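Local atomic coordinates of uncharacterized protein (Bacteroides ovatus, PDB entry 4FXT), a protein that is of unknown function but pairs an N-terminal domain related to the transthyretin clan with a C-terminal one related to the E-set clan. Residues K63-M67 with D91-T95; Y97-V103 with V181-K187; E128-L134 with A147-N153; Y176-V181 with Y193-V199. All coordinates share one frame; numbering follows the deposited sequence.

Contact 1: residues K63-M67 with D91-T95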
loop_
_atom_site.group_PDB
_atom_site.type_symbol
_atom_site.label_atom_id
_atom_site.label_comp_id
_atom_site.label_asym_id
_atom_site.label_seq_id
_atom_site.Cartn_x
_atom_site.Cartn_y
_atom_site.Cartn_z
ATOM N N LYS A 63 4.729 -14.978 -17.289
ATOM C CA LYS A 63 3.578 -15.313 -16.456
ATOM C C LYS A 63 3.820 -14.721 -15.057
ATOM O O LYS A 63 4.850 -15.028 -14.445
ATOM C CB LYS A 63 3.342 -16.837 -16.426
ATOM N N LEU A 64 2.920 -13.816 -14.589
ATOM C CA LEU A 64 3.037 -13.144 -13.290
ATOM C C LEU A 64 2.057 -13.728 -12.301
ATOM O O LEU A 64 0.884 -13.929 -12.635
ATOM C CB LEU A 64 2.811 -11.612 -13.415
ATOM C CG LEU A 64 2.977 -10.742 -12.150
ATOM C CD1 LEU A 64 3.413 -9.410 -12.477
ATOM C CD2 LEU A 64 1.703 -10.685 -11.338
ATOM N N VAL A 65 2.527 -13.945 -11.054
ATOM C CA VAL A 65 1.698 -14.467 -9.969
ATOM C C VAL A 65 1.838 -13.616 -8.742
ATOM O O VAL A 65 2.902 -13.051 -8.481
ATOM C CB VAL A 65 1.989 -15.944 -9.602
ATOM C CG1 VAL A 65 1.461 -16.897 -10.660
ATOM C CG2 VAL A 65 3.473 -16.188 -9.304
ATOM N N ARG A 66 0.749 -13.538 -7.981
ATOM C CA ARG A 66 0.692 -12.815 -6.712
ATOM C C ARG A 66 1.129 -13.775 -5.632
ATOM O O ARG A 66 0.677 -14.920 -5.598
ATOM C CB ARG A 66 -0.720 -12.241 -6.455
ATOM C CG ARG A 66 -1.295 -11.353 -7.556
ATOM C CD ARG A 66 -2.779 -11.180 -7.332
ATOM N NE ARG A 66 -3.508 -10.653 -8.494
ATOM C CZ ARG A 66 -3.968 -11.392 -9.511
ATOM N NH1 ARG A 66 -3.659 -12.685 -9.603
ATOM N NH2 ARG A 66 -4.650 -10.822 -10.496
HETATM N N MSE A 67 2.034 -13.340 -4.776
HETATM C CA MSE A 67 2.565 -14.162 -3.679
HETATM C C MSE A 67 3.168 -13.248 -2.580
HETATM O O MSE A 67 2.958 -12.012 -2.580
HETATM C CB MSE A 67 3.610 -15.189 -4.202
HETATM C CG MSE A 67 4.552 -14.625 -5.275
HETATM SE SE MSE A 67 5.646 -13.055 -4.795
HETATM C CE MSE A 67 6.932 -13.979 -3.526
ATOM N N ASP A 91 -0.773 -2.768 -15.595
ATOM C CA ASP A 91 -1.208 -2.715 -14.210
ATOM C C ASP A 91 -1.673 -4.112 -13.795
ATOM O O ASP A 91 -2.190 -4.867 -14.626
ATOM C CB ASP A 91 -2.302 -1.648 -14.024
ATOM C CG ASP A 91 -1.848 -0.196 -14.230
ATOM O OD1 ASP A 91 -0.622 0.059 -14.198
ATOM O OD2 ASP A 91 -2.725 0.694 -14.364
ATOM N N ILE A 92 -1.421 -4.480 -12.528
ATOM C CA ILE A 92 -1.769 -5.802 -12.003
ATOM C C ILE A 92 -2.961 -5.670 -11.055
ATOM O O ILE A 92 -2.815 -5.144 -9.954
ATOM C CB ILE A 92 -0.564 -6.507 -11.308
ATOM C CG1 ILE A 92 0.679 -6.559 -12.230
ATOM C CG2 ILE A 92 -0.935 -7.890 -10.767
ATOM C CD1 ILE A 92 0.497 -7.295 -13.605
ATOM N N PRO A 93 -4.150 -6.178 -11.448
ATOM C CA PRO A 93 -5.293 -6.093 -10.539
ATOM C C PRO A 93 -5.070 -7.012 -9.336
ATOM O O PRO A 93 -4.642 -8.184 -9.473
ATOM C CB PRO A 93 -6.477 -6.511 -11.415
ATOM C CG PRO A 93 -5.892 -7.379 -12.452
ATOM C CD PRO A 93 -4.514 -6.863 -12.710
ATOM N N VAL A 94 -5.242 -6.416 -8.158
ATOM C CA VAL A 94 -5.139 -7.113 -6.893
ATOM C C VAL A 94 -6.498 -6.962 -6.193
ATOM O O VAL A 94 -7.323 -6.128 -6.613
ATOM C CB VAL A 94 -3.944 -6.651 -6.015
ATOM C CG1 VAL A 94 -2.617 -6.927 -6.705
ATOM C CG2 VAL A 94 -4.066 -5.183 -5.584
ATOM N N THR A 95 -6.752 -7.801 -5.164
ATOM C CA THR A 95 -7.987 -7.722 -4.395
ATOM C C THR A 95 -7.543 -7.672 -2.894
ATOM O O THR A 95 -7.267 -8.711 -2.281
ATOM C CB THR A 95 -9.002 -8.862 -4.760
ATOM O OG1 THR A 95 -8.531 -10.126 -4.302
ATOM C CG2 THR A 95 -9.355 -8.907 -6.269
#
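Arg66 reaches across to the backbone carbonyl of Pro93 and grips it side-on. NE lies 2.9 Å from Pro93 O and NH2 lies 2.8 Å from the same oxygen. That oxygen sits at the edge of the guanidinium, in its plane. NE approaches in the plane of the carbonyl, while NH2 is tilted from it by 20°. The Arg66 chain is extended from CG to NE, which carries the guanidinium over the gap between the strands. Leu64 and Ile92 meet tip to tip beside this grip, with Leu64 CD1 3.8 Å from Ile92 CD1. Leu64 CD2 also rests against Ile92 CG2. In the second shell, Asp78 forms a salt bridge with Arg66 NH1 and so fixes the far side of the guanidinium. A leucine in place of Arg66 would probably leave Pro93 O without its two donors and Asp78 without its cationic mate. The contact is buried and joins two sheets of the N-terminal domain, which is probably transthyretin-like. Strand 60-68 lies between strands 28-33 and 79-84, and strand 88-93 pairs with strand 7-16. Phe30 and Ile80, from the strands flanking 60-68, both touch Ile92.

Contact 2: residues Y97-V103 with V181-K187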
loop_
_atom_site.group_PDB
_atom_site.type_symbol
_atom_site.label_atom_id
_atom_site.label_comp_id
_atom_site.label_asym_id
_atom_site.label_seq_id
_atom_site.Cartn_x
_atom_site.Cartn_y
_atom_site.Cartn_z
ATOM N N TYR A 97 -7.709 -7.286 1.268
ATOM C CA TYR A 97 -8.679 -7.843 2.210
ATOM C C TYR A 97 -9.553 -6.690 2.700
ATOM O O TYR A 97 -10.790 -6.744 2.637
ATOM C CB TYR A 97 -7.976 -8.595 3.335
ATOM C CG TYR A 97 -7.143 -9.750 2.808
ATOM C CD1 TYR A 97 -7.743 -10.931 2.387
ATOM C CD2 TYR A 97 -5.751 -9.668 2.751
ATOM C CE1 TYR A 97 -6.987 -11.984 1.875
ATOM C CE2 TYR A 97 -4.984 -10.721 2.261
ATOM C CZ TYR A 97 -5.610 -11.883 1.831
ATOM O OH TYR A 97 -4.899 -12.966 1.363
ATOM N N PHE A 98 -8.885 -5.599 3.048
ATOM C CA PHE A 98 -9.428 -4.309 3.423
ATOM C C PHE A 98 -8.748 -3.240 2.594
ATOM O O PHE A 98 -7.539 -3.363 2.307
ATOM C CB PHE A 98 -9.256 -4.061 4.924
ATOM C CG PHE A 98 -10.107 -4.913 5.828
ATOM C CD1 PHE A 98 -9.660 -6.153 6.263
ATOM C CD2 PHE A 98 -11.337 -4.461 6.275
ATOM C CE1 PHE A 98 -10.442 -6.941 7.107
ATOM C CE2 PHE A 98 -12.110 -5.237 7.137
ATOM C CZ PHE A 98 -11.664 -6.481 7.534
ATOM N N PHE A 99 -9.515 -2.228 2.161
ATOM C CA PHE A 99 -8.962 -1.161 1.331
ATOM C C PHE A 99 -9.194 0.204 1.992
ATOM O O PHE A 99 -10.260 0.438 2.570
ATOM C CB PHE A 99 -9.574 -1.214 -0.079
ATOM C CG PHE A 99 -9.097 -0.155 -1.054
ATOM C CD1 PHE A 99 -7.784 -0.159 -1.534
ATOM C CD2 PHE A 99 -9.971 0.798 -1.545
ATOM C CE1 PHE A 99 -7.341 0.814 -2.441
ATOM C CE2 PHE A 99 -9.537 1.756 -2.471
ATOM C CZ PHE A 99 -8.226 1.757 -2.918
ATOM N N VAL A 100 -8.169 1.081 1.943
ATOM C CA VAL A 100 -8.256 2.437 2.507
ATOM C C VAL A 100 -8.403 3.447 1.366
ATOM O O VAL A 100 -7.511 3.511 0.511
ATOM C CB VAL A 100 -7.042 2.809 3.419
ATOM C CG1 VAL A 100 -7.354 4.076 4.224
ATOM C CG2 VAL A 100 -6.696 1.674 4.379
ATOM N N ARG A 101 -9.506 4.223 1.346
ATOM C CA ARG A 101 -9.661 5.311 0.328
ATOM C C ARG A 101 -10.121 6.664 0.934
ATOM O O ARG A 101 -10.490 6.777 2.114
ATOM C CB ARG A 101 -10.665 4.948 -0.787
ATOM C CG ARG A 101 -12.146 5.030 -0.375
ATOM C CD ARG A 101 -13.016 4.600 -1.524
ATOM N NE ARG A 101 -12.896 3.164 -1.790
ATOM C CZ ARG A 101 -13.043 2.607 -2.987
ATOM N NH1 ARG A 101 -13.225 3.369 -4.068
ATOM N NH2 ARG A 101 -12.960 1.287 -3.125
ATOM N N ASN A 102 -10.114 7.690 0.066
ATOM C CA ASN A 102 -10.583 9.066 0.297
ATOM C C ASN A 102 -9.983 9.592 1.613
ATOM O O ASN A 102 -10.686 10.029 2.531
ATOM C CB ASN A 102 -12.099 9.078 0.301
ATOM C CG ASN A 102 -12.743 8.351 -0.898
ATOM O OD1 ASN A 102 -12.091 7.958 -1.885
ATOM N ND2 ASN A 102 -14.035 8.038 -0.784
ATOM N N VAL A 103 -8.648 9.559 1.659
ATOM C CA VAL A 103 -7.838 9.905 2.817
ATOM C C VAL A 103 -7.322 11.343 2.700
ATOM O O VAL A 103 -6.781 11.725 1.680
ATOM C CB VAL A 103 -6.675 8.895 2.946
ATOM C CG1 VAL A 103 -5.786 9.233 4.123
ATOM C CG2 VAL A 103 -7.221 7.477 3.088
ATOM N N VAL A 181 -2.568 6.140 6.717
ATOM C CA VAL A 181 -3.553 5.292 7.400
ATOM C C VAL A 181 -3.338 3.857 6.930
ATOM O O VAL A 181 -3.207 3.639 5.725
ATOM C CB VAL A 181 -5.024 5.768 7.172
ATOM C CG1 VAL A 181 -6.008 4.912 7.940
ATOM C CG2 VAL A 181 -5.214 7.231 7.536
ATOM N N GLY A 182 -3.291 2.906 7.874
ATOM C CA GLY A 182 -3.089 1.490 7.584
ATOM C C GLY A 182 -4.145 0.615 8.201
ATOM O O GLY A 182 -4.542 0.862 9.328
ATOM N N VAL A 183 -4.618 -0.408 7.500
ATOM C CA VAL A 183 -5.577 -1.369 8.092
ATOM C C VAL A 183 -4.977 -2.776 7.931
ATOM O O VAL A 183 -4.578 -3.132 6.822
ATOM C CB VAL A 183 -7.044 -1.286 7.538
ATOM C CG1 VAL A 183 -7.082 -1.347 6.020
ATOM C CG2 VAL A 183 -7.943 -2.361 8.125
ATOM N N LYS A 184 -4.895 -3.554 9.044
ATOM C CA LYS A 184 -4.380 -4.929 9.026
ATOM C C LYS A 184 -5.493 -5.949 9.250
ATOM O O LYS A 184 -6.312 -5.779 10.159
ATOM C CB LYS A 184 -3.297 -5.141 10.072
ATOM C CG LYS A 184 -2.610 -6.472 9.822
ATOM C CD LYS A 184 -1.604 -6.851 10.844
ATOM C CE LYS A 184 -1.012 -8.176 10.504
ATOM N NZ LYS A 184 -2.008 -9.246 10.492
ATOM N N SER A 185 -5.515 -7.011 8.423
ATOM C CA SER A 185 -6.463 -8.141 8.528
ATOM C C SER A 185 -5.767 -9.351 9.101
ATOM O O SER A 185 -4.543 -9.351 9.215
ATOM C CB SER A 185 -7.068 -8.490 7.174
ATOM O OG SER A 185 -6.101 -9.082 6.321
ATOM N N ASP A 186 -6.531 -10.399 9.398
ATOM C CA ASP A 186 -6.024 -11.660 9.924
ATOM C C ASP A 186 -5.518 -12.559 8.792
ATOM O O ASP A 186 -5.048 -13.678 9.080
ATOM C CB ASP A 186 -7.131 -12.392 10.734
ATOM C CG ASP A 186 -8.376 -12.857 9.968
ATOM O OD1 ASP A 186 -8.667 -12.288 8.893
ATOM O OD2 ASP A 186 -9.093 -13.748 10.480
ATOM N N LYS A 187 -5.621 -12.093 7.510
ATOM C CA LYS A 187 -5.272 -12.925 6.349
ATOM C C LYS A 187 -3.891 -12.541 5.725
ATOM O O LYS A 187 -3.408 -13.235 4.828
ATOM C CB LYS A 187 -6.373 -12.837 5.266
ATOM C CG LYS A 187 -7.789 -13.248 5.721
ATOM C CD LYS A 187 -7.899 -14.673 6.313
ATOM C CE LYS A 187 -9.261 -14.933 6.895
ATOM N NZ LYS A 187 -9.246 -16.162 7.723
#
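This is face-to-face packing between the two sheets of a beta sandwich in the C-terminal domain, consistent with an E-set-like fold. Strands 98-101 and 181-185 run nearly antiparallel, 7.3 Å apart at closest approach, and no hydrogen bond joins the two segments. Valines and Phe98 make up the middle, with Tyr97, Ser185 and Lys187 at one end. Val183 CG1 fits between two partners, Val100 CG2 at 3.5 Å and Phe98 CB at 3.6 Å. Its first torsion (chi1 52°) sets CG1 between the backbone N and the carbonyl carbon, and CG2 turns to the Phe98 ring. Val181 meets Val100 and Val103 with its two methyls. Ser185 CB touches the edge of the Phe98 ring, 3.6 Å from CD1. Just past the strand, in the turn, Lys187 CB sits over the centre of the Tyr97 ring, a CH-pi contact 3.6 Å from the centroid. Ser185 OG accepts from Lys187 N in an ST turn. Tyr97 OH hydrogen-bonds to Arg74 NH2. Strand 111-120 pairs with strand 98-108 in one sheet, while strands 127-135 and 192-200 flank strand 176-185 in the other.

Contact 3: residues E128-L134 with A147-N153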
loop_
_atom_site.group_PDB
_atom_site.type_symbol
_atom_site.label_atom_id
_atom_site.label_comp_id
_atom_site.label_asym_id
_atom_site.label_seq_id
_atom_site.Cartn_x
_atom_site.Cartn_y
_atom_site.Cartn_z
ATOM N N GLU A 128 -7.964 -6.601 12.195
ATOM C CA GLU A 128 -7.122 -6.725 13.410
ATOM C C GLU A 128 -6.866 -5.382 14.042
ATOM O O GLU A 128 -6.914 -5.264 15.278
ATOM C CB GLU A 128 -5.771 -7.406 13.171
ATOM C CG GLU A 128 -5.820 -8.899 12.872
ATOM C CD GLU A 128 -4.448 -9.559 12.820
ATOM O OE1 GLU A 128 -3.441 -8.829 12.997
ATOM O OE2 GLU A 128 -4.375 -10.803 12.651
ATOM N N ASN A 129 -6.567 -4.374 13.205
ATOM C CA ASN A 129 -6.253 -3.020 13.669
ATOM C C ASN A 129 -6.328 -2.020 12.548
ATOM O O ASN A 129 -6.132 -2.358 11.374
ATOM C CB ASN A 129 -4.824 -2.963 14.291
ATOM C CG ASN A 129 -4.481 -1.673 14.976
ATOM O OD1 ASN A 129 -5.209 -1.195 15.854
ATOM N ND2 ASN A 129 -3.320 -1.122 14.647
ATOM N N VAL A 130 -6.575 -0.768 12.936
ATOM C CA VAL A 130 -6.483 0.394 12.079
ATOM C C VAL A 130 -5.488 1.323 12.752
ATOM O O VAL A 130 -5.589 1.546 13.953
ATOM C CB VAL A 130 -7.836 1.049 11.773
ATOM C CG1 VAL A 130 -7.654 2.273 10.872
ATOM C CG2 VAL A 130 -8.776 0.035 11.128
ATOM N N GLY A 131 -4.526 1.821 11.995
ATOM C CA GLY A 131 -3.510 2.730 12.501
ATOM C C GLY A 131 -3.309 3.995 11.690
ATOM O O GLY A 131 -3.471 3.984 10.471
ATOM N N ILE A 132 -2.998 5.104 12.380
ATOM C CA ILE A 132 -2.597 6.385 11.804
ATOM C C ILE A 132 -1.119 6.527 12.115
ATOM O O ILE A 132 -0.725 6.332 13.264
ATOM C CB ILE A 132 -3.427 7.632 12.231
ATOM C CG1 ILE A 132 -4.935 7.483 11.955
ATOM C CG2 ILE A 132 -2.894 8.922 11.595
ATOM C CD1 ILE A 132 -5.615 7.071 13.071
ATOM N N TYR A 133 -0.295 6.819 11.095
ATOM C CA TYR A 133 1.153 6.925 11.266
ATOM C C TYR A 133 1.651 8.291 10.805
ATOM O O TYR A 133 1.132 8.839 9.828
ATOM C CB TYR A 133 1.834 5.801 10.481
ATOM C CG TYR A 133 1.292 4.433 10.859
ATOM C CD1 TYR A 133 1.695 3.804 12.033
ATOM C CD2 TYR A 133 0.363 3.779 10.055
ATOM C CE1 TYR A 133 1.153 2.580 12.422
ATOM C CE2 TYR A 133 -0.160 2.542 10.416
ATOM C CZ TYR A 133 0.234 1.947 11.607
ATOM O OH TYR A 133 -0.306 0.754 12.025
ATOM N N LEU A 134 2.608 8.860 11.555
ATOM C CA LEU A 134 3.317 10.107 11.229
ATOM C C LEU A 134 4.787 9.808 11.124
ATOM O O LEU A 134 5.319 9.148 12.016
ATOM C CB LEU A 134 3.074 11.254 12.242
ATOM C CG LEU A 134 1.608 11.690 12.578
ATOM C CD1 LEU A 134 1.602 12.733 13.649
ATOM C CD2 LEU A 134 0.849 12.185 11.352
ATOM N N ALA A 147 5.385 8.480 15.169
ATOM C CA ALA A 147 4.205 8.362 16.011
ATOM C C ALA A 147 3.170 7.439 15.380
ATOM O O ALA A 147 3.045 7.394 14.146
ATOM C CB ALA A 147 3.601 9.733 16.247
ATOM N N GLU A 148 2.421 6.700 16.218
ATOM C CA GLU A 148 1.335 5.840 15.725
ATOM C C GLU A 148 0.143 5.988 16.622
ATOM O O GLU A 148 0.263 6.425 17.771
ATOM C CB GLU A 148 1.707 4.347 15.574
ATOM C CG GLU A 148 1.901 3.522 16.832
ATOM C CD GLU A 148 2.074 2.021 16.625
ATOM O OE1 GLU A 148 1.559 1.478 15.618
ATOM O OE2 GLU A 148 2.645 1.373 17.532
ATOM N N LEU A 149 -1.015 5.621 16.095
ATOM C CA LEU A 149 -2.290 5.607 16.804
ATOM C C LEU A 149 -3.014 4.335 16.421
ATOM O O LEU A 149 -3.267 4.136 15.241
ATOM C CB LEU A 149 -3.086 6.869 16.464
ATOM C CG LEU A 149 -4.367 7.091 17.231
ATOM C CD1 LEU A 149 -4.099 7.192 18.726
ATOM C CD2 LEU A 149 -5.023 8.356 16.765
ATOM N N LYS A 150 -3.217 3.414 17.366
ATOM C CA LYS A 150 -3.906 2.148 17.096
ATOM C C LYS A 150 -5.370 2.326 17.519
ATOM O O LYS A 150 -5.643 2.600 18.686
ATOM C CB LYS A 150 -3.207 0.984 17.805
ATOM C CG LYS A 150 -1.732 0.804 17.412
ATOM C CD LYS A 150 -0.957 -0.317 18.159
ATOM C CE LYS A 150 -1.332 -1.741 17.821
ATOM N NZ LYS A 150 -0.472 -2.724 18.541
ATOM N N LEU A 151 -6.303 2.265 16.562
ATOM C CA LEU A 151 -7.722 2.546 16.780
ATOM C C LEU A 151 -8.576 1.285 17.123
ATOM O O LEU A 151 -9.788 1.413 17.441
ATOM C CB LEU A 151 -8.295 3.181 15.497
ATOM C CG LEU A 151 -7.657 4.461 14.972
ATOM C CD1 LEU A 151 -8.301 4.885 13.716
ATOM C CD2 LEU A 151 -7.775 5.582 15.963
ATOM N N GLY A 152 -7.971 0.092 17.025
ATOM C CA GLY A 152 -8.696 -1.146 17.275
ATOM C C GLY A 152 -9.229 -1.740 15.992
ATOM O O GLY A 152 -8.756 -1.397 14.910
ATOM N N ASN A 153 -10.210 -2.628 16.086
ATOM C CA ASN A 153 -10.688 -3.359 14.940
ATOM C C ASN A 153 -12.191 -3.306 14.781
ATOM O O ASN A 153 -12.761 -4.280 14.282
ATOM C CB ASN A 153 -10.261 -4.805 15.115
ATOM C CG ASN A 153 -10.862 -5.571 16.294
ATOM O OD1 ASN A 153 -11.510 -5.027 17.204
ATOM N ND2 ASN A 153 -10.683 -6.881 16.275
#
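Segments 128-134 and 147-153 form an antiparallel beta hairpin, with strand axes 4.6 Å apart at closest approach. Ile132 with Leu149 and Leu134 with Ala147 are hydrogen-bonded pairs. Gly131 with Lys150 and Tyr133 with Glu148 are non-hydrogen-bonded pairs. Beyond them, Leu151 N gives an almost straight bond to Val130 O (2.8 Å). On the other side, Glu128 and Asn129 both face Lys184 of strand 176-185, a classic beta bulge. Asn129 swings its amide over to segment 147-153, CG anti to the backbone N (chi1 -171°). Its OD1 accepts from Gly152 N at 3.3 Å, and the donor is tilted 22° from the amide carbonyl plane. Its ND2 hydrogen-bonds to Tyr191 OH and packs on the Lys150 chain. With an alanine in its place, Gly152 N and Tyr191 OH would probably lose these partners and the Lys150 chain its cover. The face bearing Ile132 and Leu134 packs on strand 160-166 of the opposing sheet. There Ile132 CD1 lies 3.5 Å from Leu151 CD1. The Tyr133 and Glu148 side chains run side by side, pointing the same way, with ring and carboxylate planes 36° apart. Glu148 OE1 is at the ring edge, 3.4 Å from Tyr133 CE1.

Contact 4: residues Y176-V181 with Y193-V199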
loop_
_atom_site.group_PDB
_atom_site.type_symbol
_atom_site.label_atom_id
_atom_site.label_comp_id
_atom_site.label_asym_id
_atom_site.label_seq_id
_atom_site.Cartn_x
_atom_site.Cartn_y
_atom_site.Cartn_z
ATOM N N TYR A 176 7.230 20.219 7.564
ATOM C CA TYR A 176 6.156 19.294 7.167
ATOM C C TYR A 176 6.437 17.886 7.682
ATOM O O TYR A 176 7.560 17.599 8.106
ATOM C CB TYR A 176 6.001 19.261 5.615
ATOM C CG TYR A 176 7.260 18.858 4.858
ATOM C CD1 TYR A 176 7.528 17.522 4.561
ATOM C CD2 TYR A 176 8.164 19.812 4.412
ATOM C CE1 TYR A 176 8.683 17.148 3.865
ATOM C CE2 TYR A 176 9.315 19.451 3.710
ATOM C CZ TYR A 176 9.572 18.119 3.441
ATOM O OH TYR A 176 10.695 17.754 2.742
ATOM N N LEU A 177 5.449 16.988 7.550
ATOM C CA LEU A 177 5.578 15.570 7.876
ATOM C C LEU A 177 4.766 14.734 6.883
ATOM O O LEU A 177 3.971 15.260 6.106
ATOM C CB LEU A 177 5.169 15.236 9.328
ATOM C CG LEU A 177 3.732 15.628 9.829
ATOM C CD1 LEU A 177 2.595 14.829 9.146
ATOM C CD2 LEU A 177 3.616 15.421 11.310
ATOM N N TYR A 178 4.931 13.426 6.955
ATOM C CA TYR A 178 4.179 12.513 6.116
ATOM C C TYR A 178 3.239 11.744 7.005
ATOM O O TYR A 178 3.619 11.341 8.112
ATOM C CB TYR A 178 5.106 11.605 5.311
ATOM C CG TYR A 178 5.940 12.385 4.312
ATOM C CD1 TYR A 178 7.168 12.941 4.678
ATOM C CD2 TYR A 178 5.503 12.570 3.003
ATOM C CE1 TYR A 178 7.945 13.646 3.758
ATOM C CE2 TYR A 178 6.268 13.272 2.075
ATOM C CZ TYR A 178 7.481 13.824 2.462
ATOM O OH TYR A 178 8.201 14.568 1.563
ATOM N N ALA A 179 1.976 11.638 6.569
ATOM C CA ALA A 179 0.917 10.976 7.315
ATOM C C ALA A 179 0.335 9.873 6.504
ATOM O O ALA A 179 0.319 9.971 5.271
ATOM C CB ALA A 179 -0.152 11.970 7.702
ATOM N N ARG A 180 -0.140 8.814 7.174
ATOM C CA ARG A 180 -0.663 7.647 6.466
ATOM C C ARG A 180 -1.600 6.808 7.342
ATOM O O ARG A 180 -1.413 6.735 8.555
ATOM C CB ARG A 180 0.540 6.786 6.028
ATOM C CG ARG A 180 0.328 6.043 4.753
ATOM C CD ARG A 180 1.585 5.330 4.360
ATOM N NE ARG A 180 1.397 4.629 3.094
ATOM C CZ ARG A 180 2.178 3.653 2.657
ATOM N NH1 ARG A 180 3.182 3.212 3.405
ATOM N NH2 ARG A 180 1.923 3.063 1.496
ATOM N N VAL A 181 -2.568 6.140 6.717
ATOM C CA VAL A 181 -3.553 5.292 7.400
ATOM C C VAL A 181 -3.338 3.857 6.930
ATOM O O VAL A 181 -3.207 3.639 5.725
ATOM C CB VAL A 181 -5.024 5.768 7.172
ATOM C CG1 VAL A 181 -6.008 4.912 7.940
ATOM C CG2 VAL A 181 -5.214 7.231 7.536
ATOM N N TYR A 193 -2.241 0.176 3.163
ATOM C CA TYR A 193 -2.189 1.588 3.476
ATOM C C TYR A 193 -2.771 2.498 2.425
ATOM O O TYR A 193 -2.927 2.166 1.244
ATOM C CB TYR A 193 -0.714 2.014 3.646
ATOM C CG TYR A 193 0.086 1.282 4.704
ATOM C CD1 TYR A 193 0.744 0.086 4.408
ATOM C CD2 TYR A 193 0.268 1.830 5.970
ATOM C CE1 TYR A 193 1.502 -0.575 5.368
ATOM C CE2 TYR A 193 1.028 1.180 6.938
ATOM C CZ TYR A 193 1.657 -0.012 6.627
ATOM O OH TYR A 193 2.422 -0.617 7.593
ATOM N N SER A 194 -3.020 3.718 2.889
ATOM C CA SER A 194 -3.383 4.887 2.115
ATOM C C SER A 194 -2.141 5.399 1.468
ATOM O O SER A 194 -1.048 4.889 1.754
ATOM C CB SER A 194 -4.016 5.924 3.030
ATOM O OG SER A 194 -3.017 6.395 3.920
ATOM N N GLN A 195 -2.246 6.478 0.706
ATOM C CA GLN A 195 -1.038 7.055 0.168
ATOM C C GLN A 195 -0.321 7.830 1.284
ATOM O O GLN A 195 -0.986 8.266 2.234
ATOM C CB GLN A 195 -1.353 7.932 -1.055
ATOM C CG GLN A 195 -1.646 7.094 -2.321
ATOM C CD GLN A 195 -0.483 6.197 -2.808
ATOM O OE1 GLN A 195 0.685 6.640 -2.923
ATOM N NE2 GLN A 195 -0.792 4.930 -3.157
ATOM N N SER A 196 1.048 7.901 1.224
ATOM C CA SER A 196 1.820 8.703 2.179
ATOM C C SER A 196 1.696 10.152 1.739
ATOM O O SER A 196 2.132 10.468 0.647
ATOM C CB SER A 196 3.253 8.233 2.266
ATOM O OG SER A 196 3.979 9.026 3.190
ATOM N N ILE A 197 0.967 10.965 2.522
ATOM C CA ILE A 197 0.601 12.338 2.199
ATOM C C ILE A 197 1.374 13.331 3.051
ATOM O O ILE A 197 1.368 13.252 4.285
ATOM C CB ILE A 197 -0.937 12.510 2.414
ATOM C CG1 ILE A 197 -1.707 11.519 1.501
ATOM C CG2 ILE A 197 -1.373 13.977 2.188
ATOM C CD1 ILE A 197 -3.152 11.512 1.688
ATOM N N LYS A 198 1.997 14.304 2.360
ATOM C CA LYS A 198 2.711 15.399 3.011
ATOM C C LYS A 198 1.717 16.343 3.677
ATOM O O LYS A 198 0.685 16.694 3.077
ATOM C CB LYS A 198 3.587 16.163 2.024
ATOM C CG LYS A 198 4.500 17.138 2.749
ATOM C CD LYS A 198 5.037 18.299 1.922
ATOM C CE LYS A 198 6.010 17.992 0.838
ATOM N NZ LYS A 198 6.567 19.286 0.339
ATOM N N VAL A 199 2.013 16.729 4.926
ATOM C CA VAL A 199 1.175 17.620 5.728
ATOM C C VAL A 199 2.029 18.779 6.193
ATOM O O VAL A 199 2.983 18.557 6.944
ATOM C CB VAL A 199 0.515 16.885 6.922
ATOM C CG1 VAL A 199 -0.404 17.810 7.711
ATOM C CG2 VAL A 199 -0.232 15.648 6.474
#
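The guanidinium of Arg180 lies flat on the Tyr193 ring in the buried part of this contact, with group centres 4.4 Å apart and planes at 17°. Its NE donates to Ser194 O at 2.8 Å. The outer nitrogens are also held: NH1 by Thr140 O and NH2 by Val23 O. Ser194 OG accepts from Val181 N (2.8 Å), and Ser194 N returns a bond to Val181 O. The serine thus replaces a backbone acceptor where regular pairing breaks. Leu177, Ala179 and Val199 are also buried, and Val199 CG2 rests 3.9 Å from Ala179 CB. The opposite face, with Tyr178 and Lys198, and Tyr176 beside it, is more open. Exposed Lys198 crosses the Tyr176 ring, bent at chi3 (-68°) to bring NZ over its face. This cation-pi contact has NZ 4.3 Å from the centroid. Lys198 CB also touches Tyr178 CE2. The two segments belong to the hairpin of strands 176-185 and 192-200. Strand 192-200 is the outermost of its sheet, and strand 127-135 flanks 176-185 on the other side. Phe105 of strand 98-108 packs on Ala179, Val181 and Val199.

How the contacts relate
Contact 1 belongs to the N-terminal domain, and contacts 2, 3 and 4 to the C-terminal one. Segments 91-95 and 97-103 adjoin in the chain, yet the centres of contacts 1 and 2 are about 18 Å apart. Contacts 3 and 4 lie across the chain's centre from contact 1, about 27 and 25 Å from it between centres. Strand 176-185 ties the other three together. Contacts 2 and 4 share Val181, and Val103 CG2 packs 3.6 Å from Ser194 CB. Strand 127-135 joins contact 3 to both through probable backbone hydrogen bonds, from Gly182 N to Gly131 O (2.8 Å) and from Tyr133 N to Arg180 O (2.8 Å). Contacts 3 and 4 thus build one sheet, and contact 2 packs another against it.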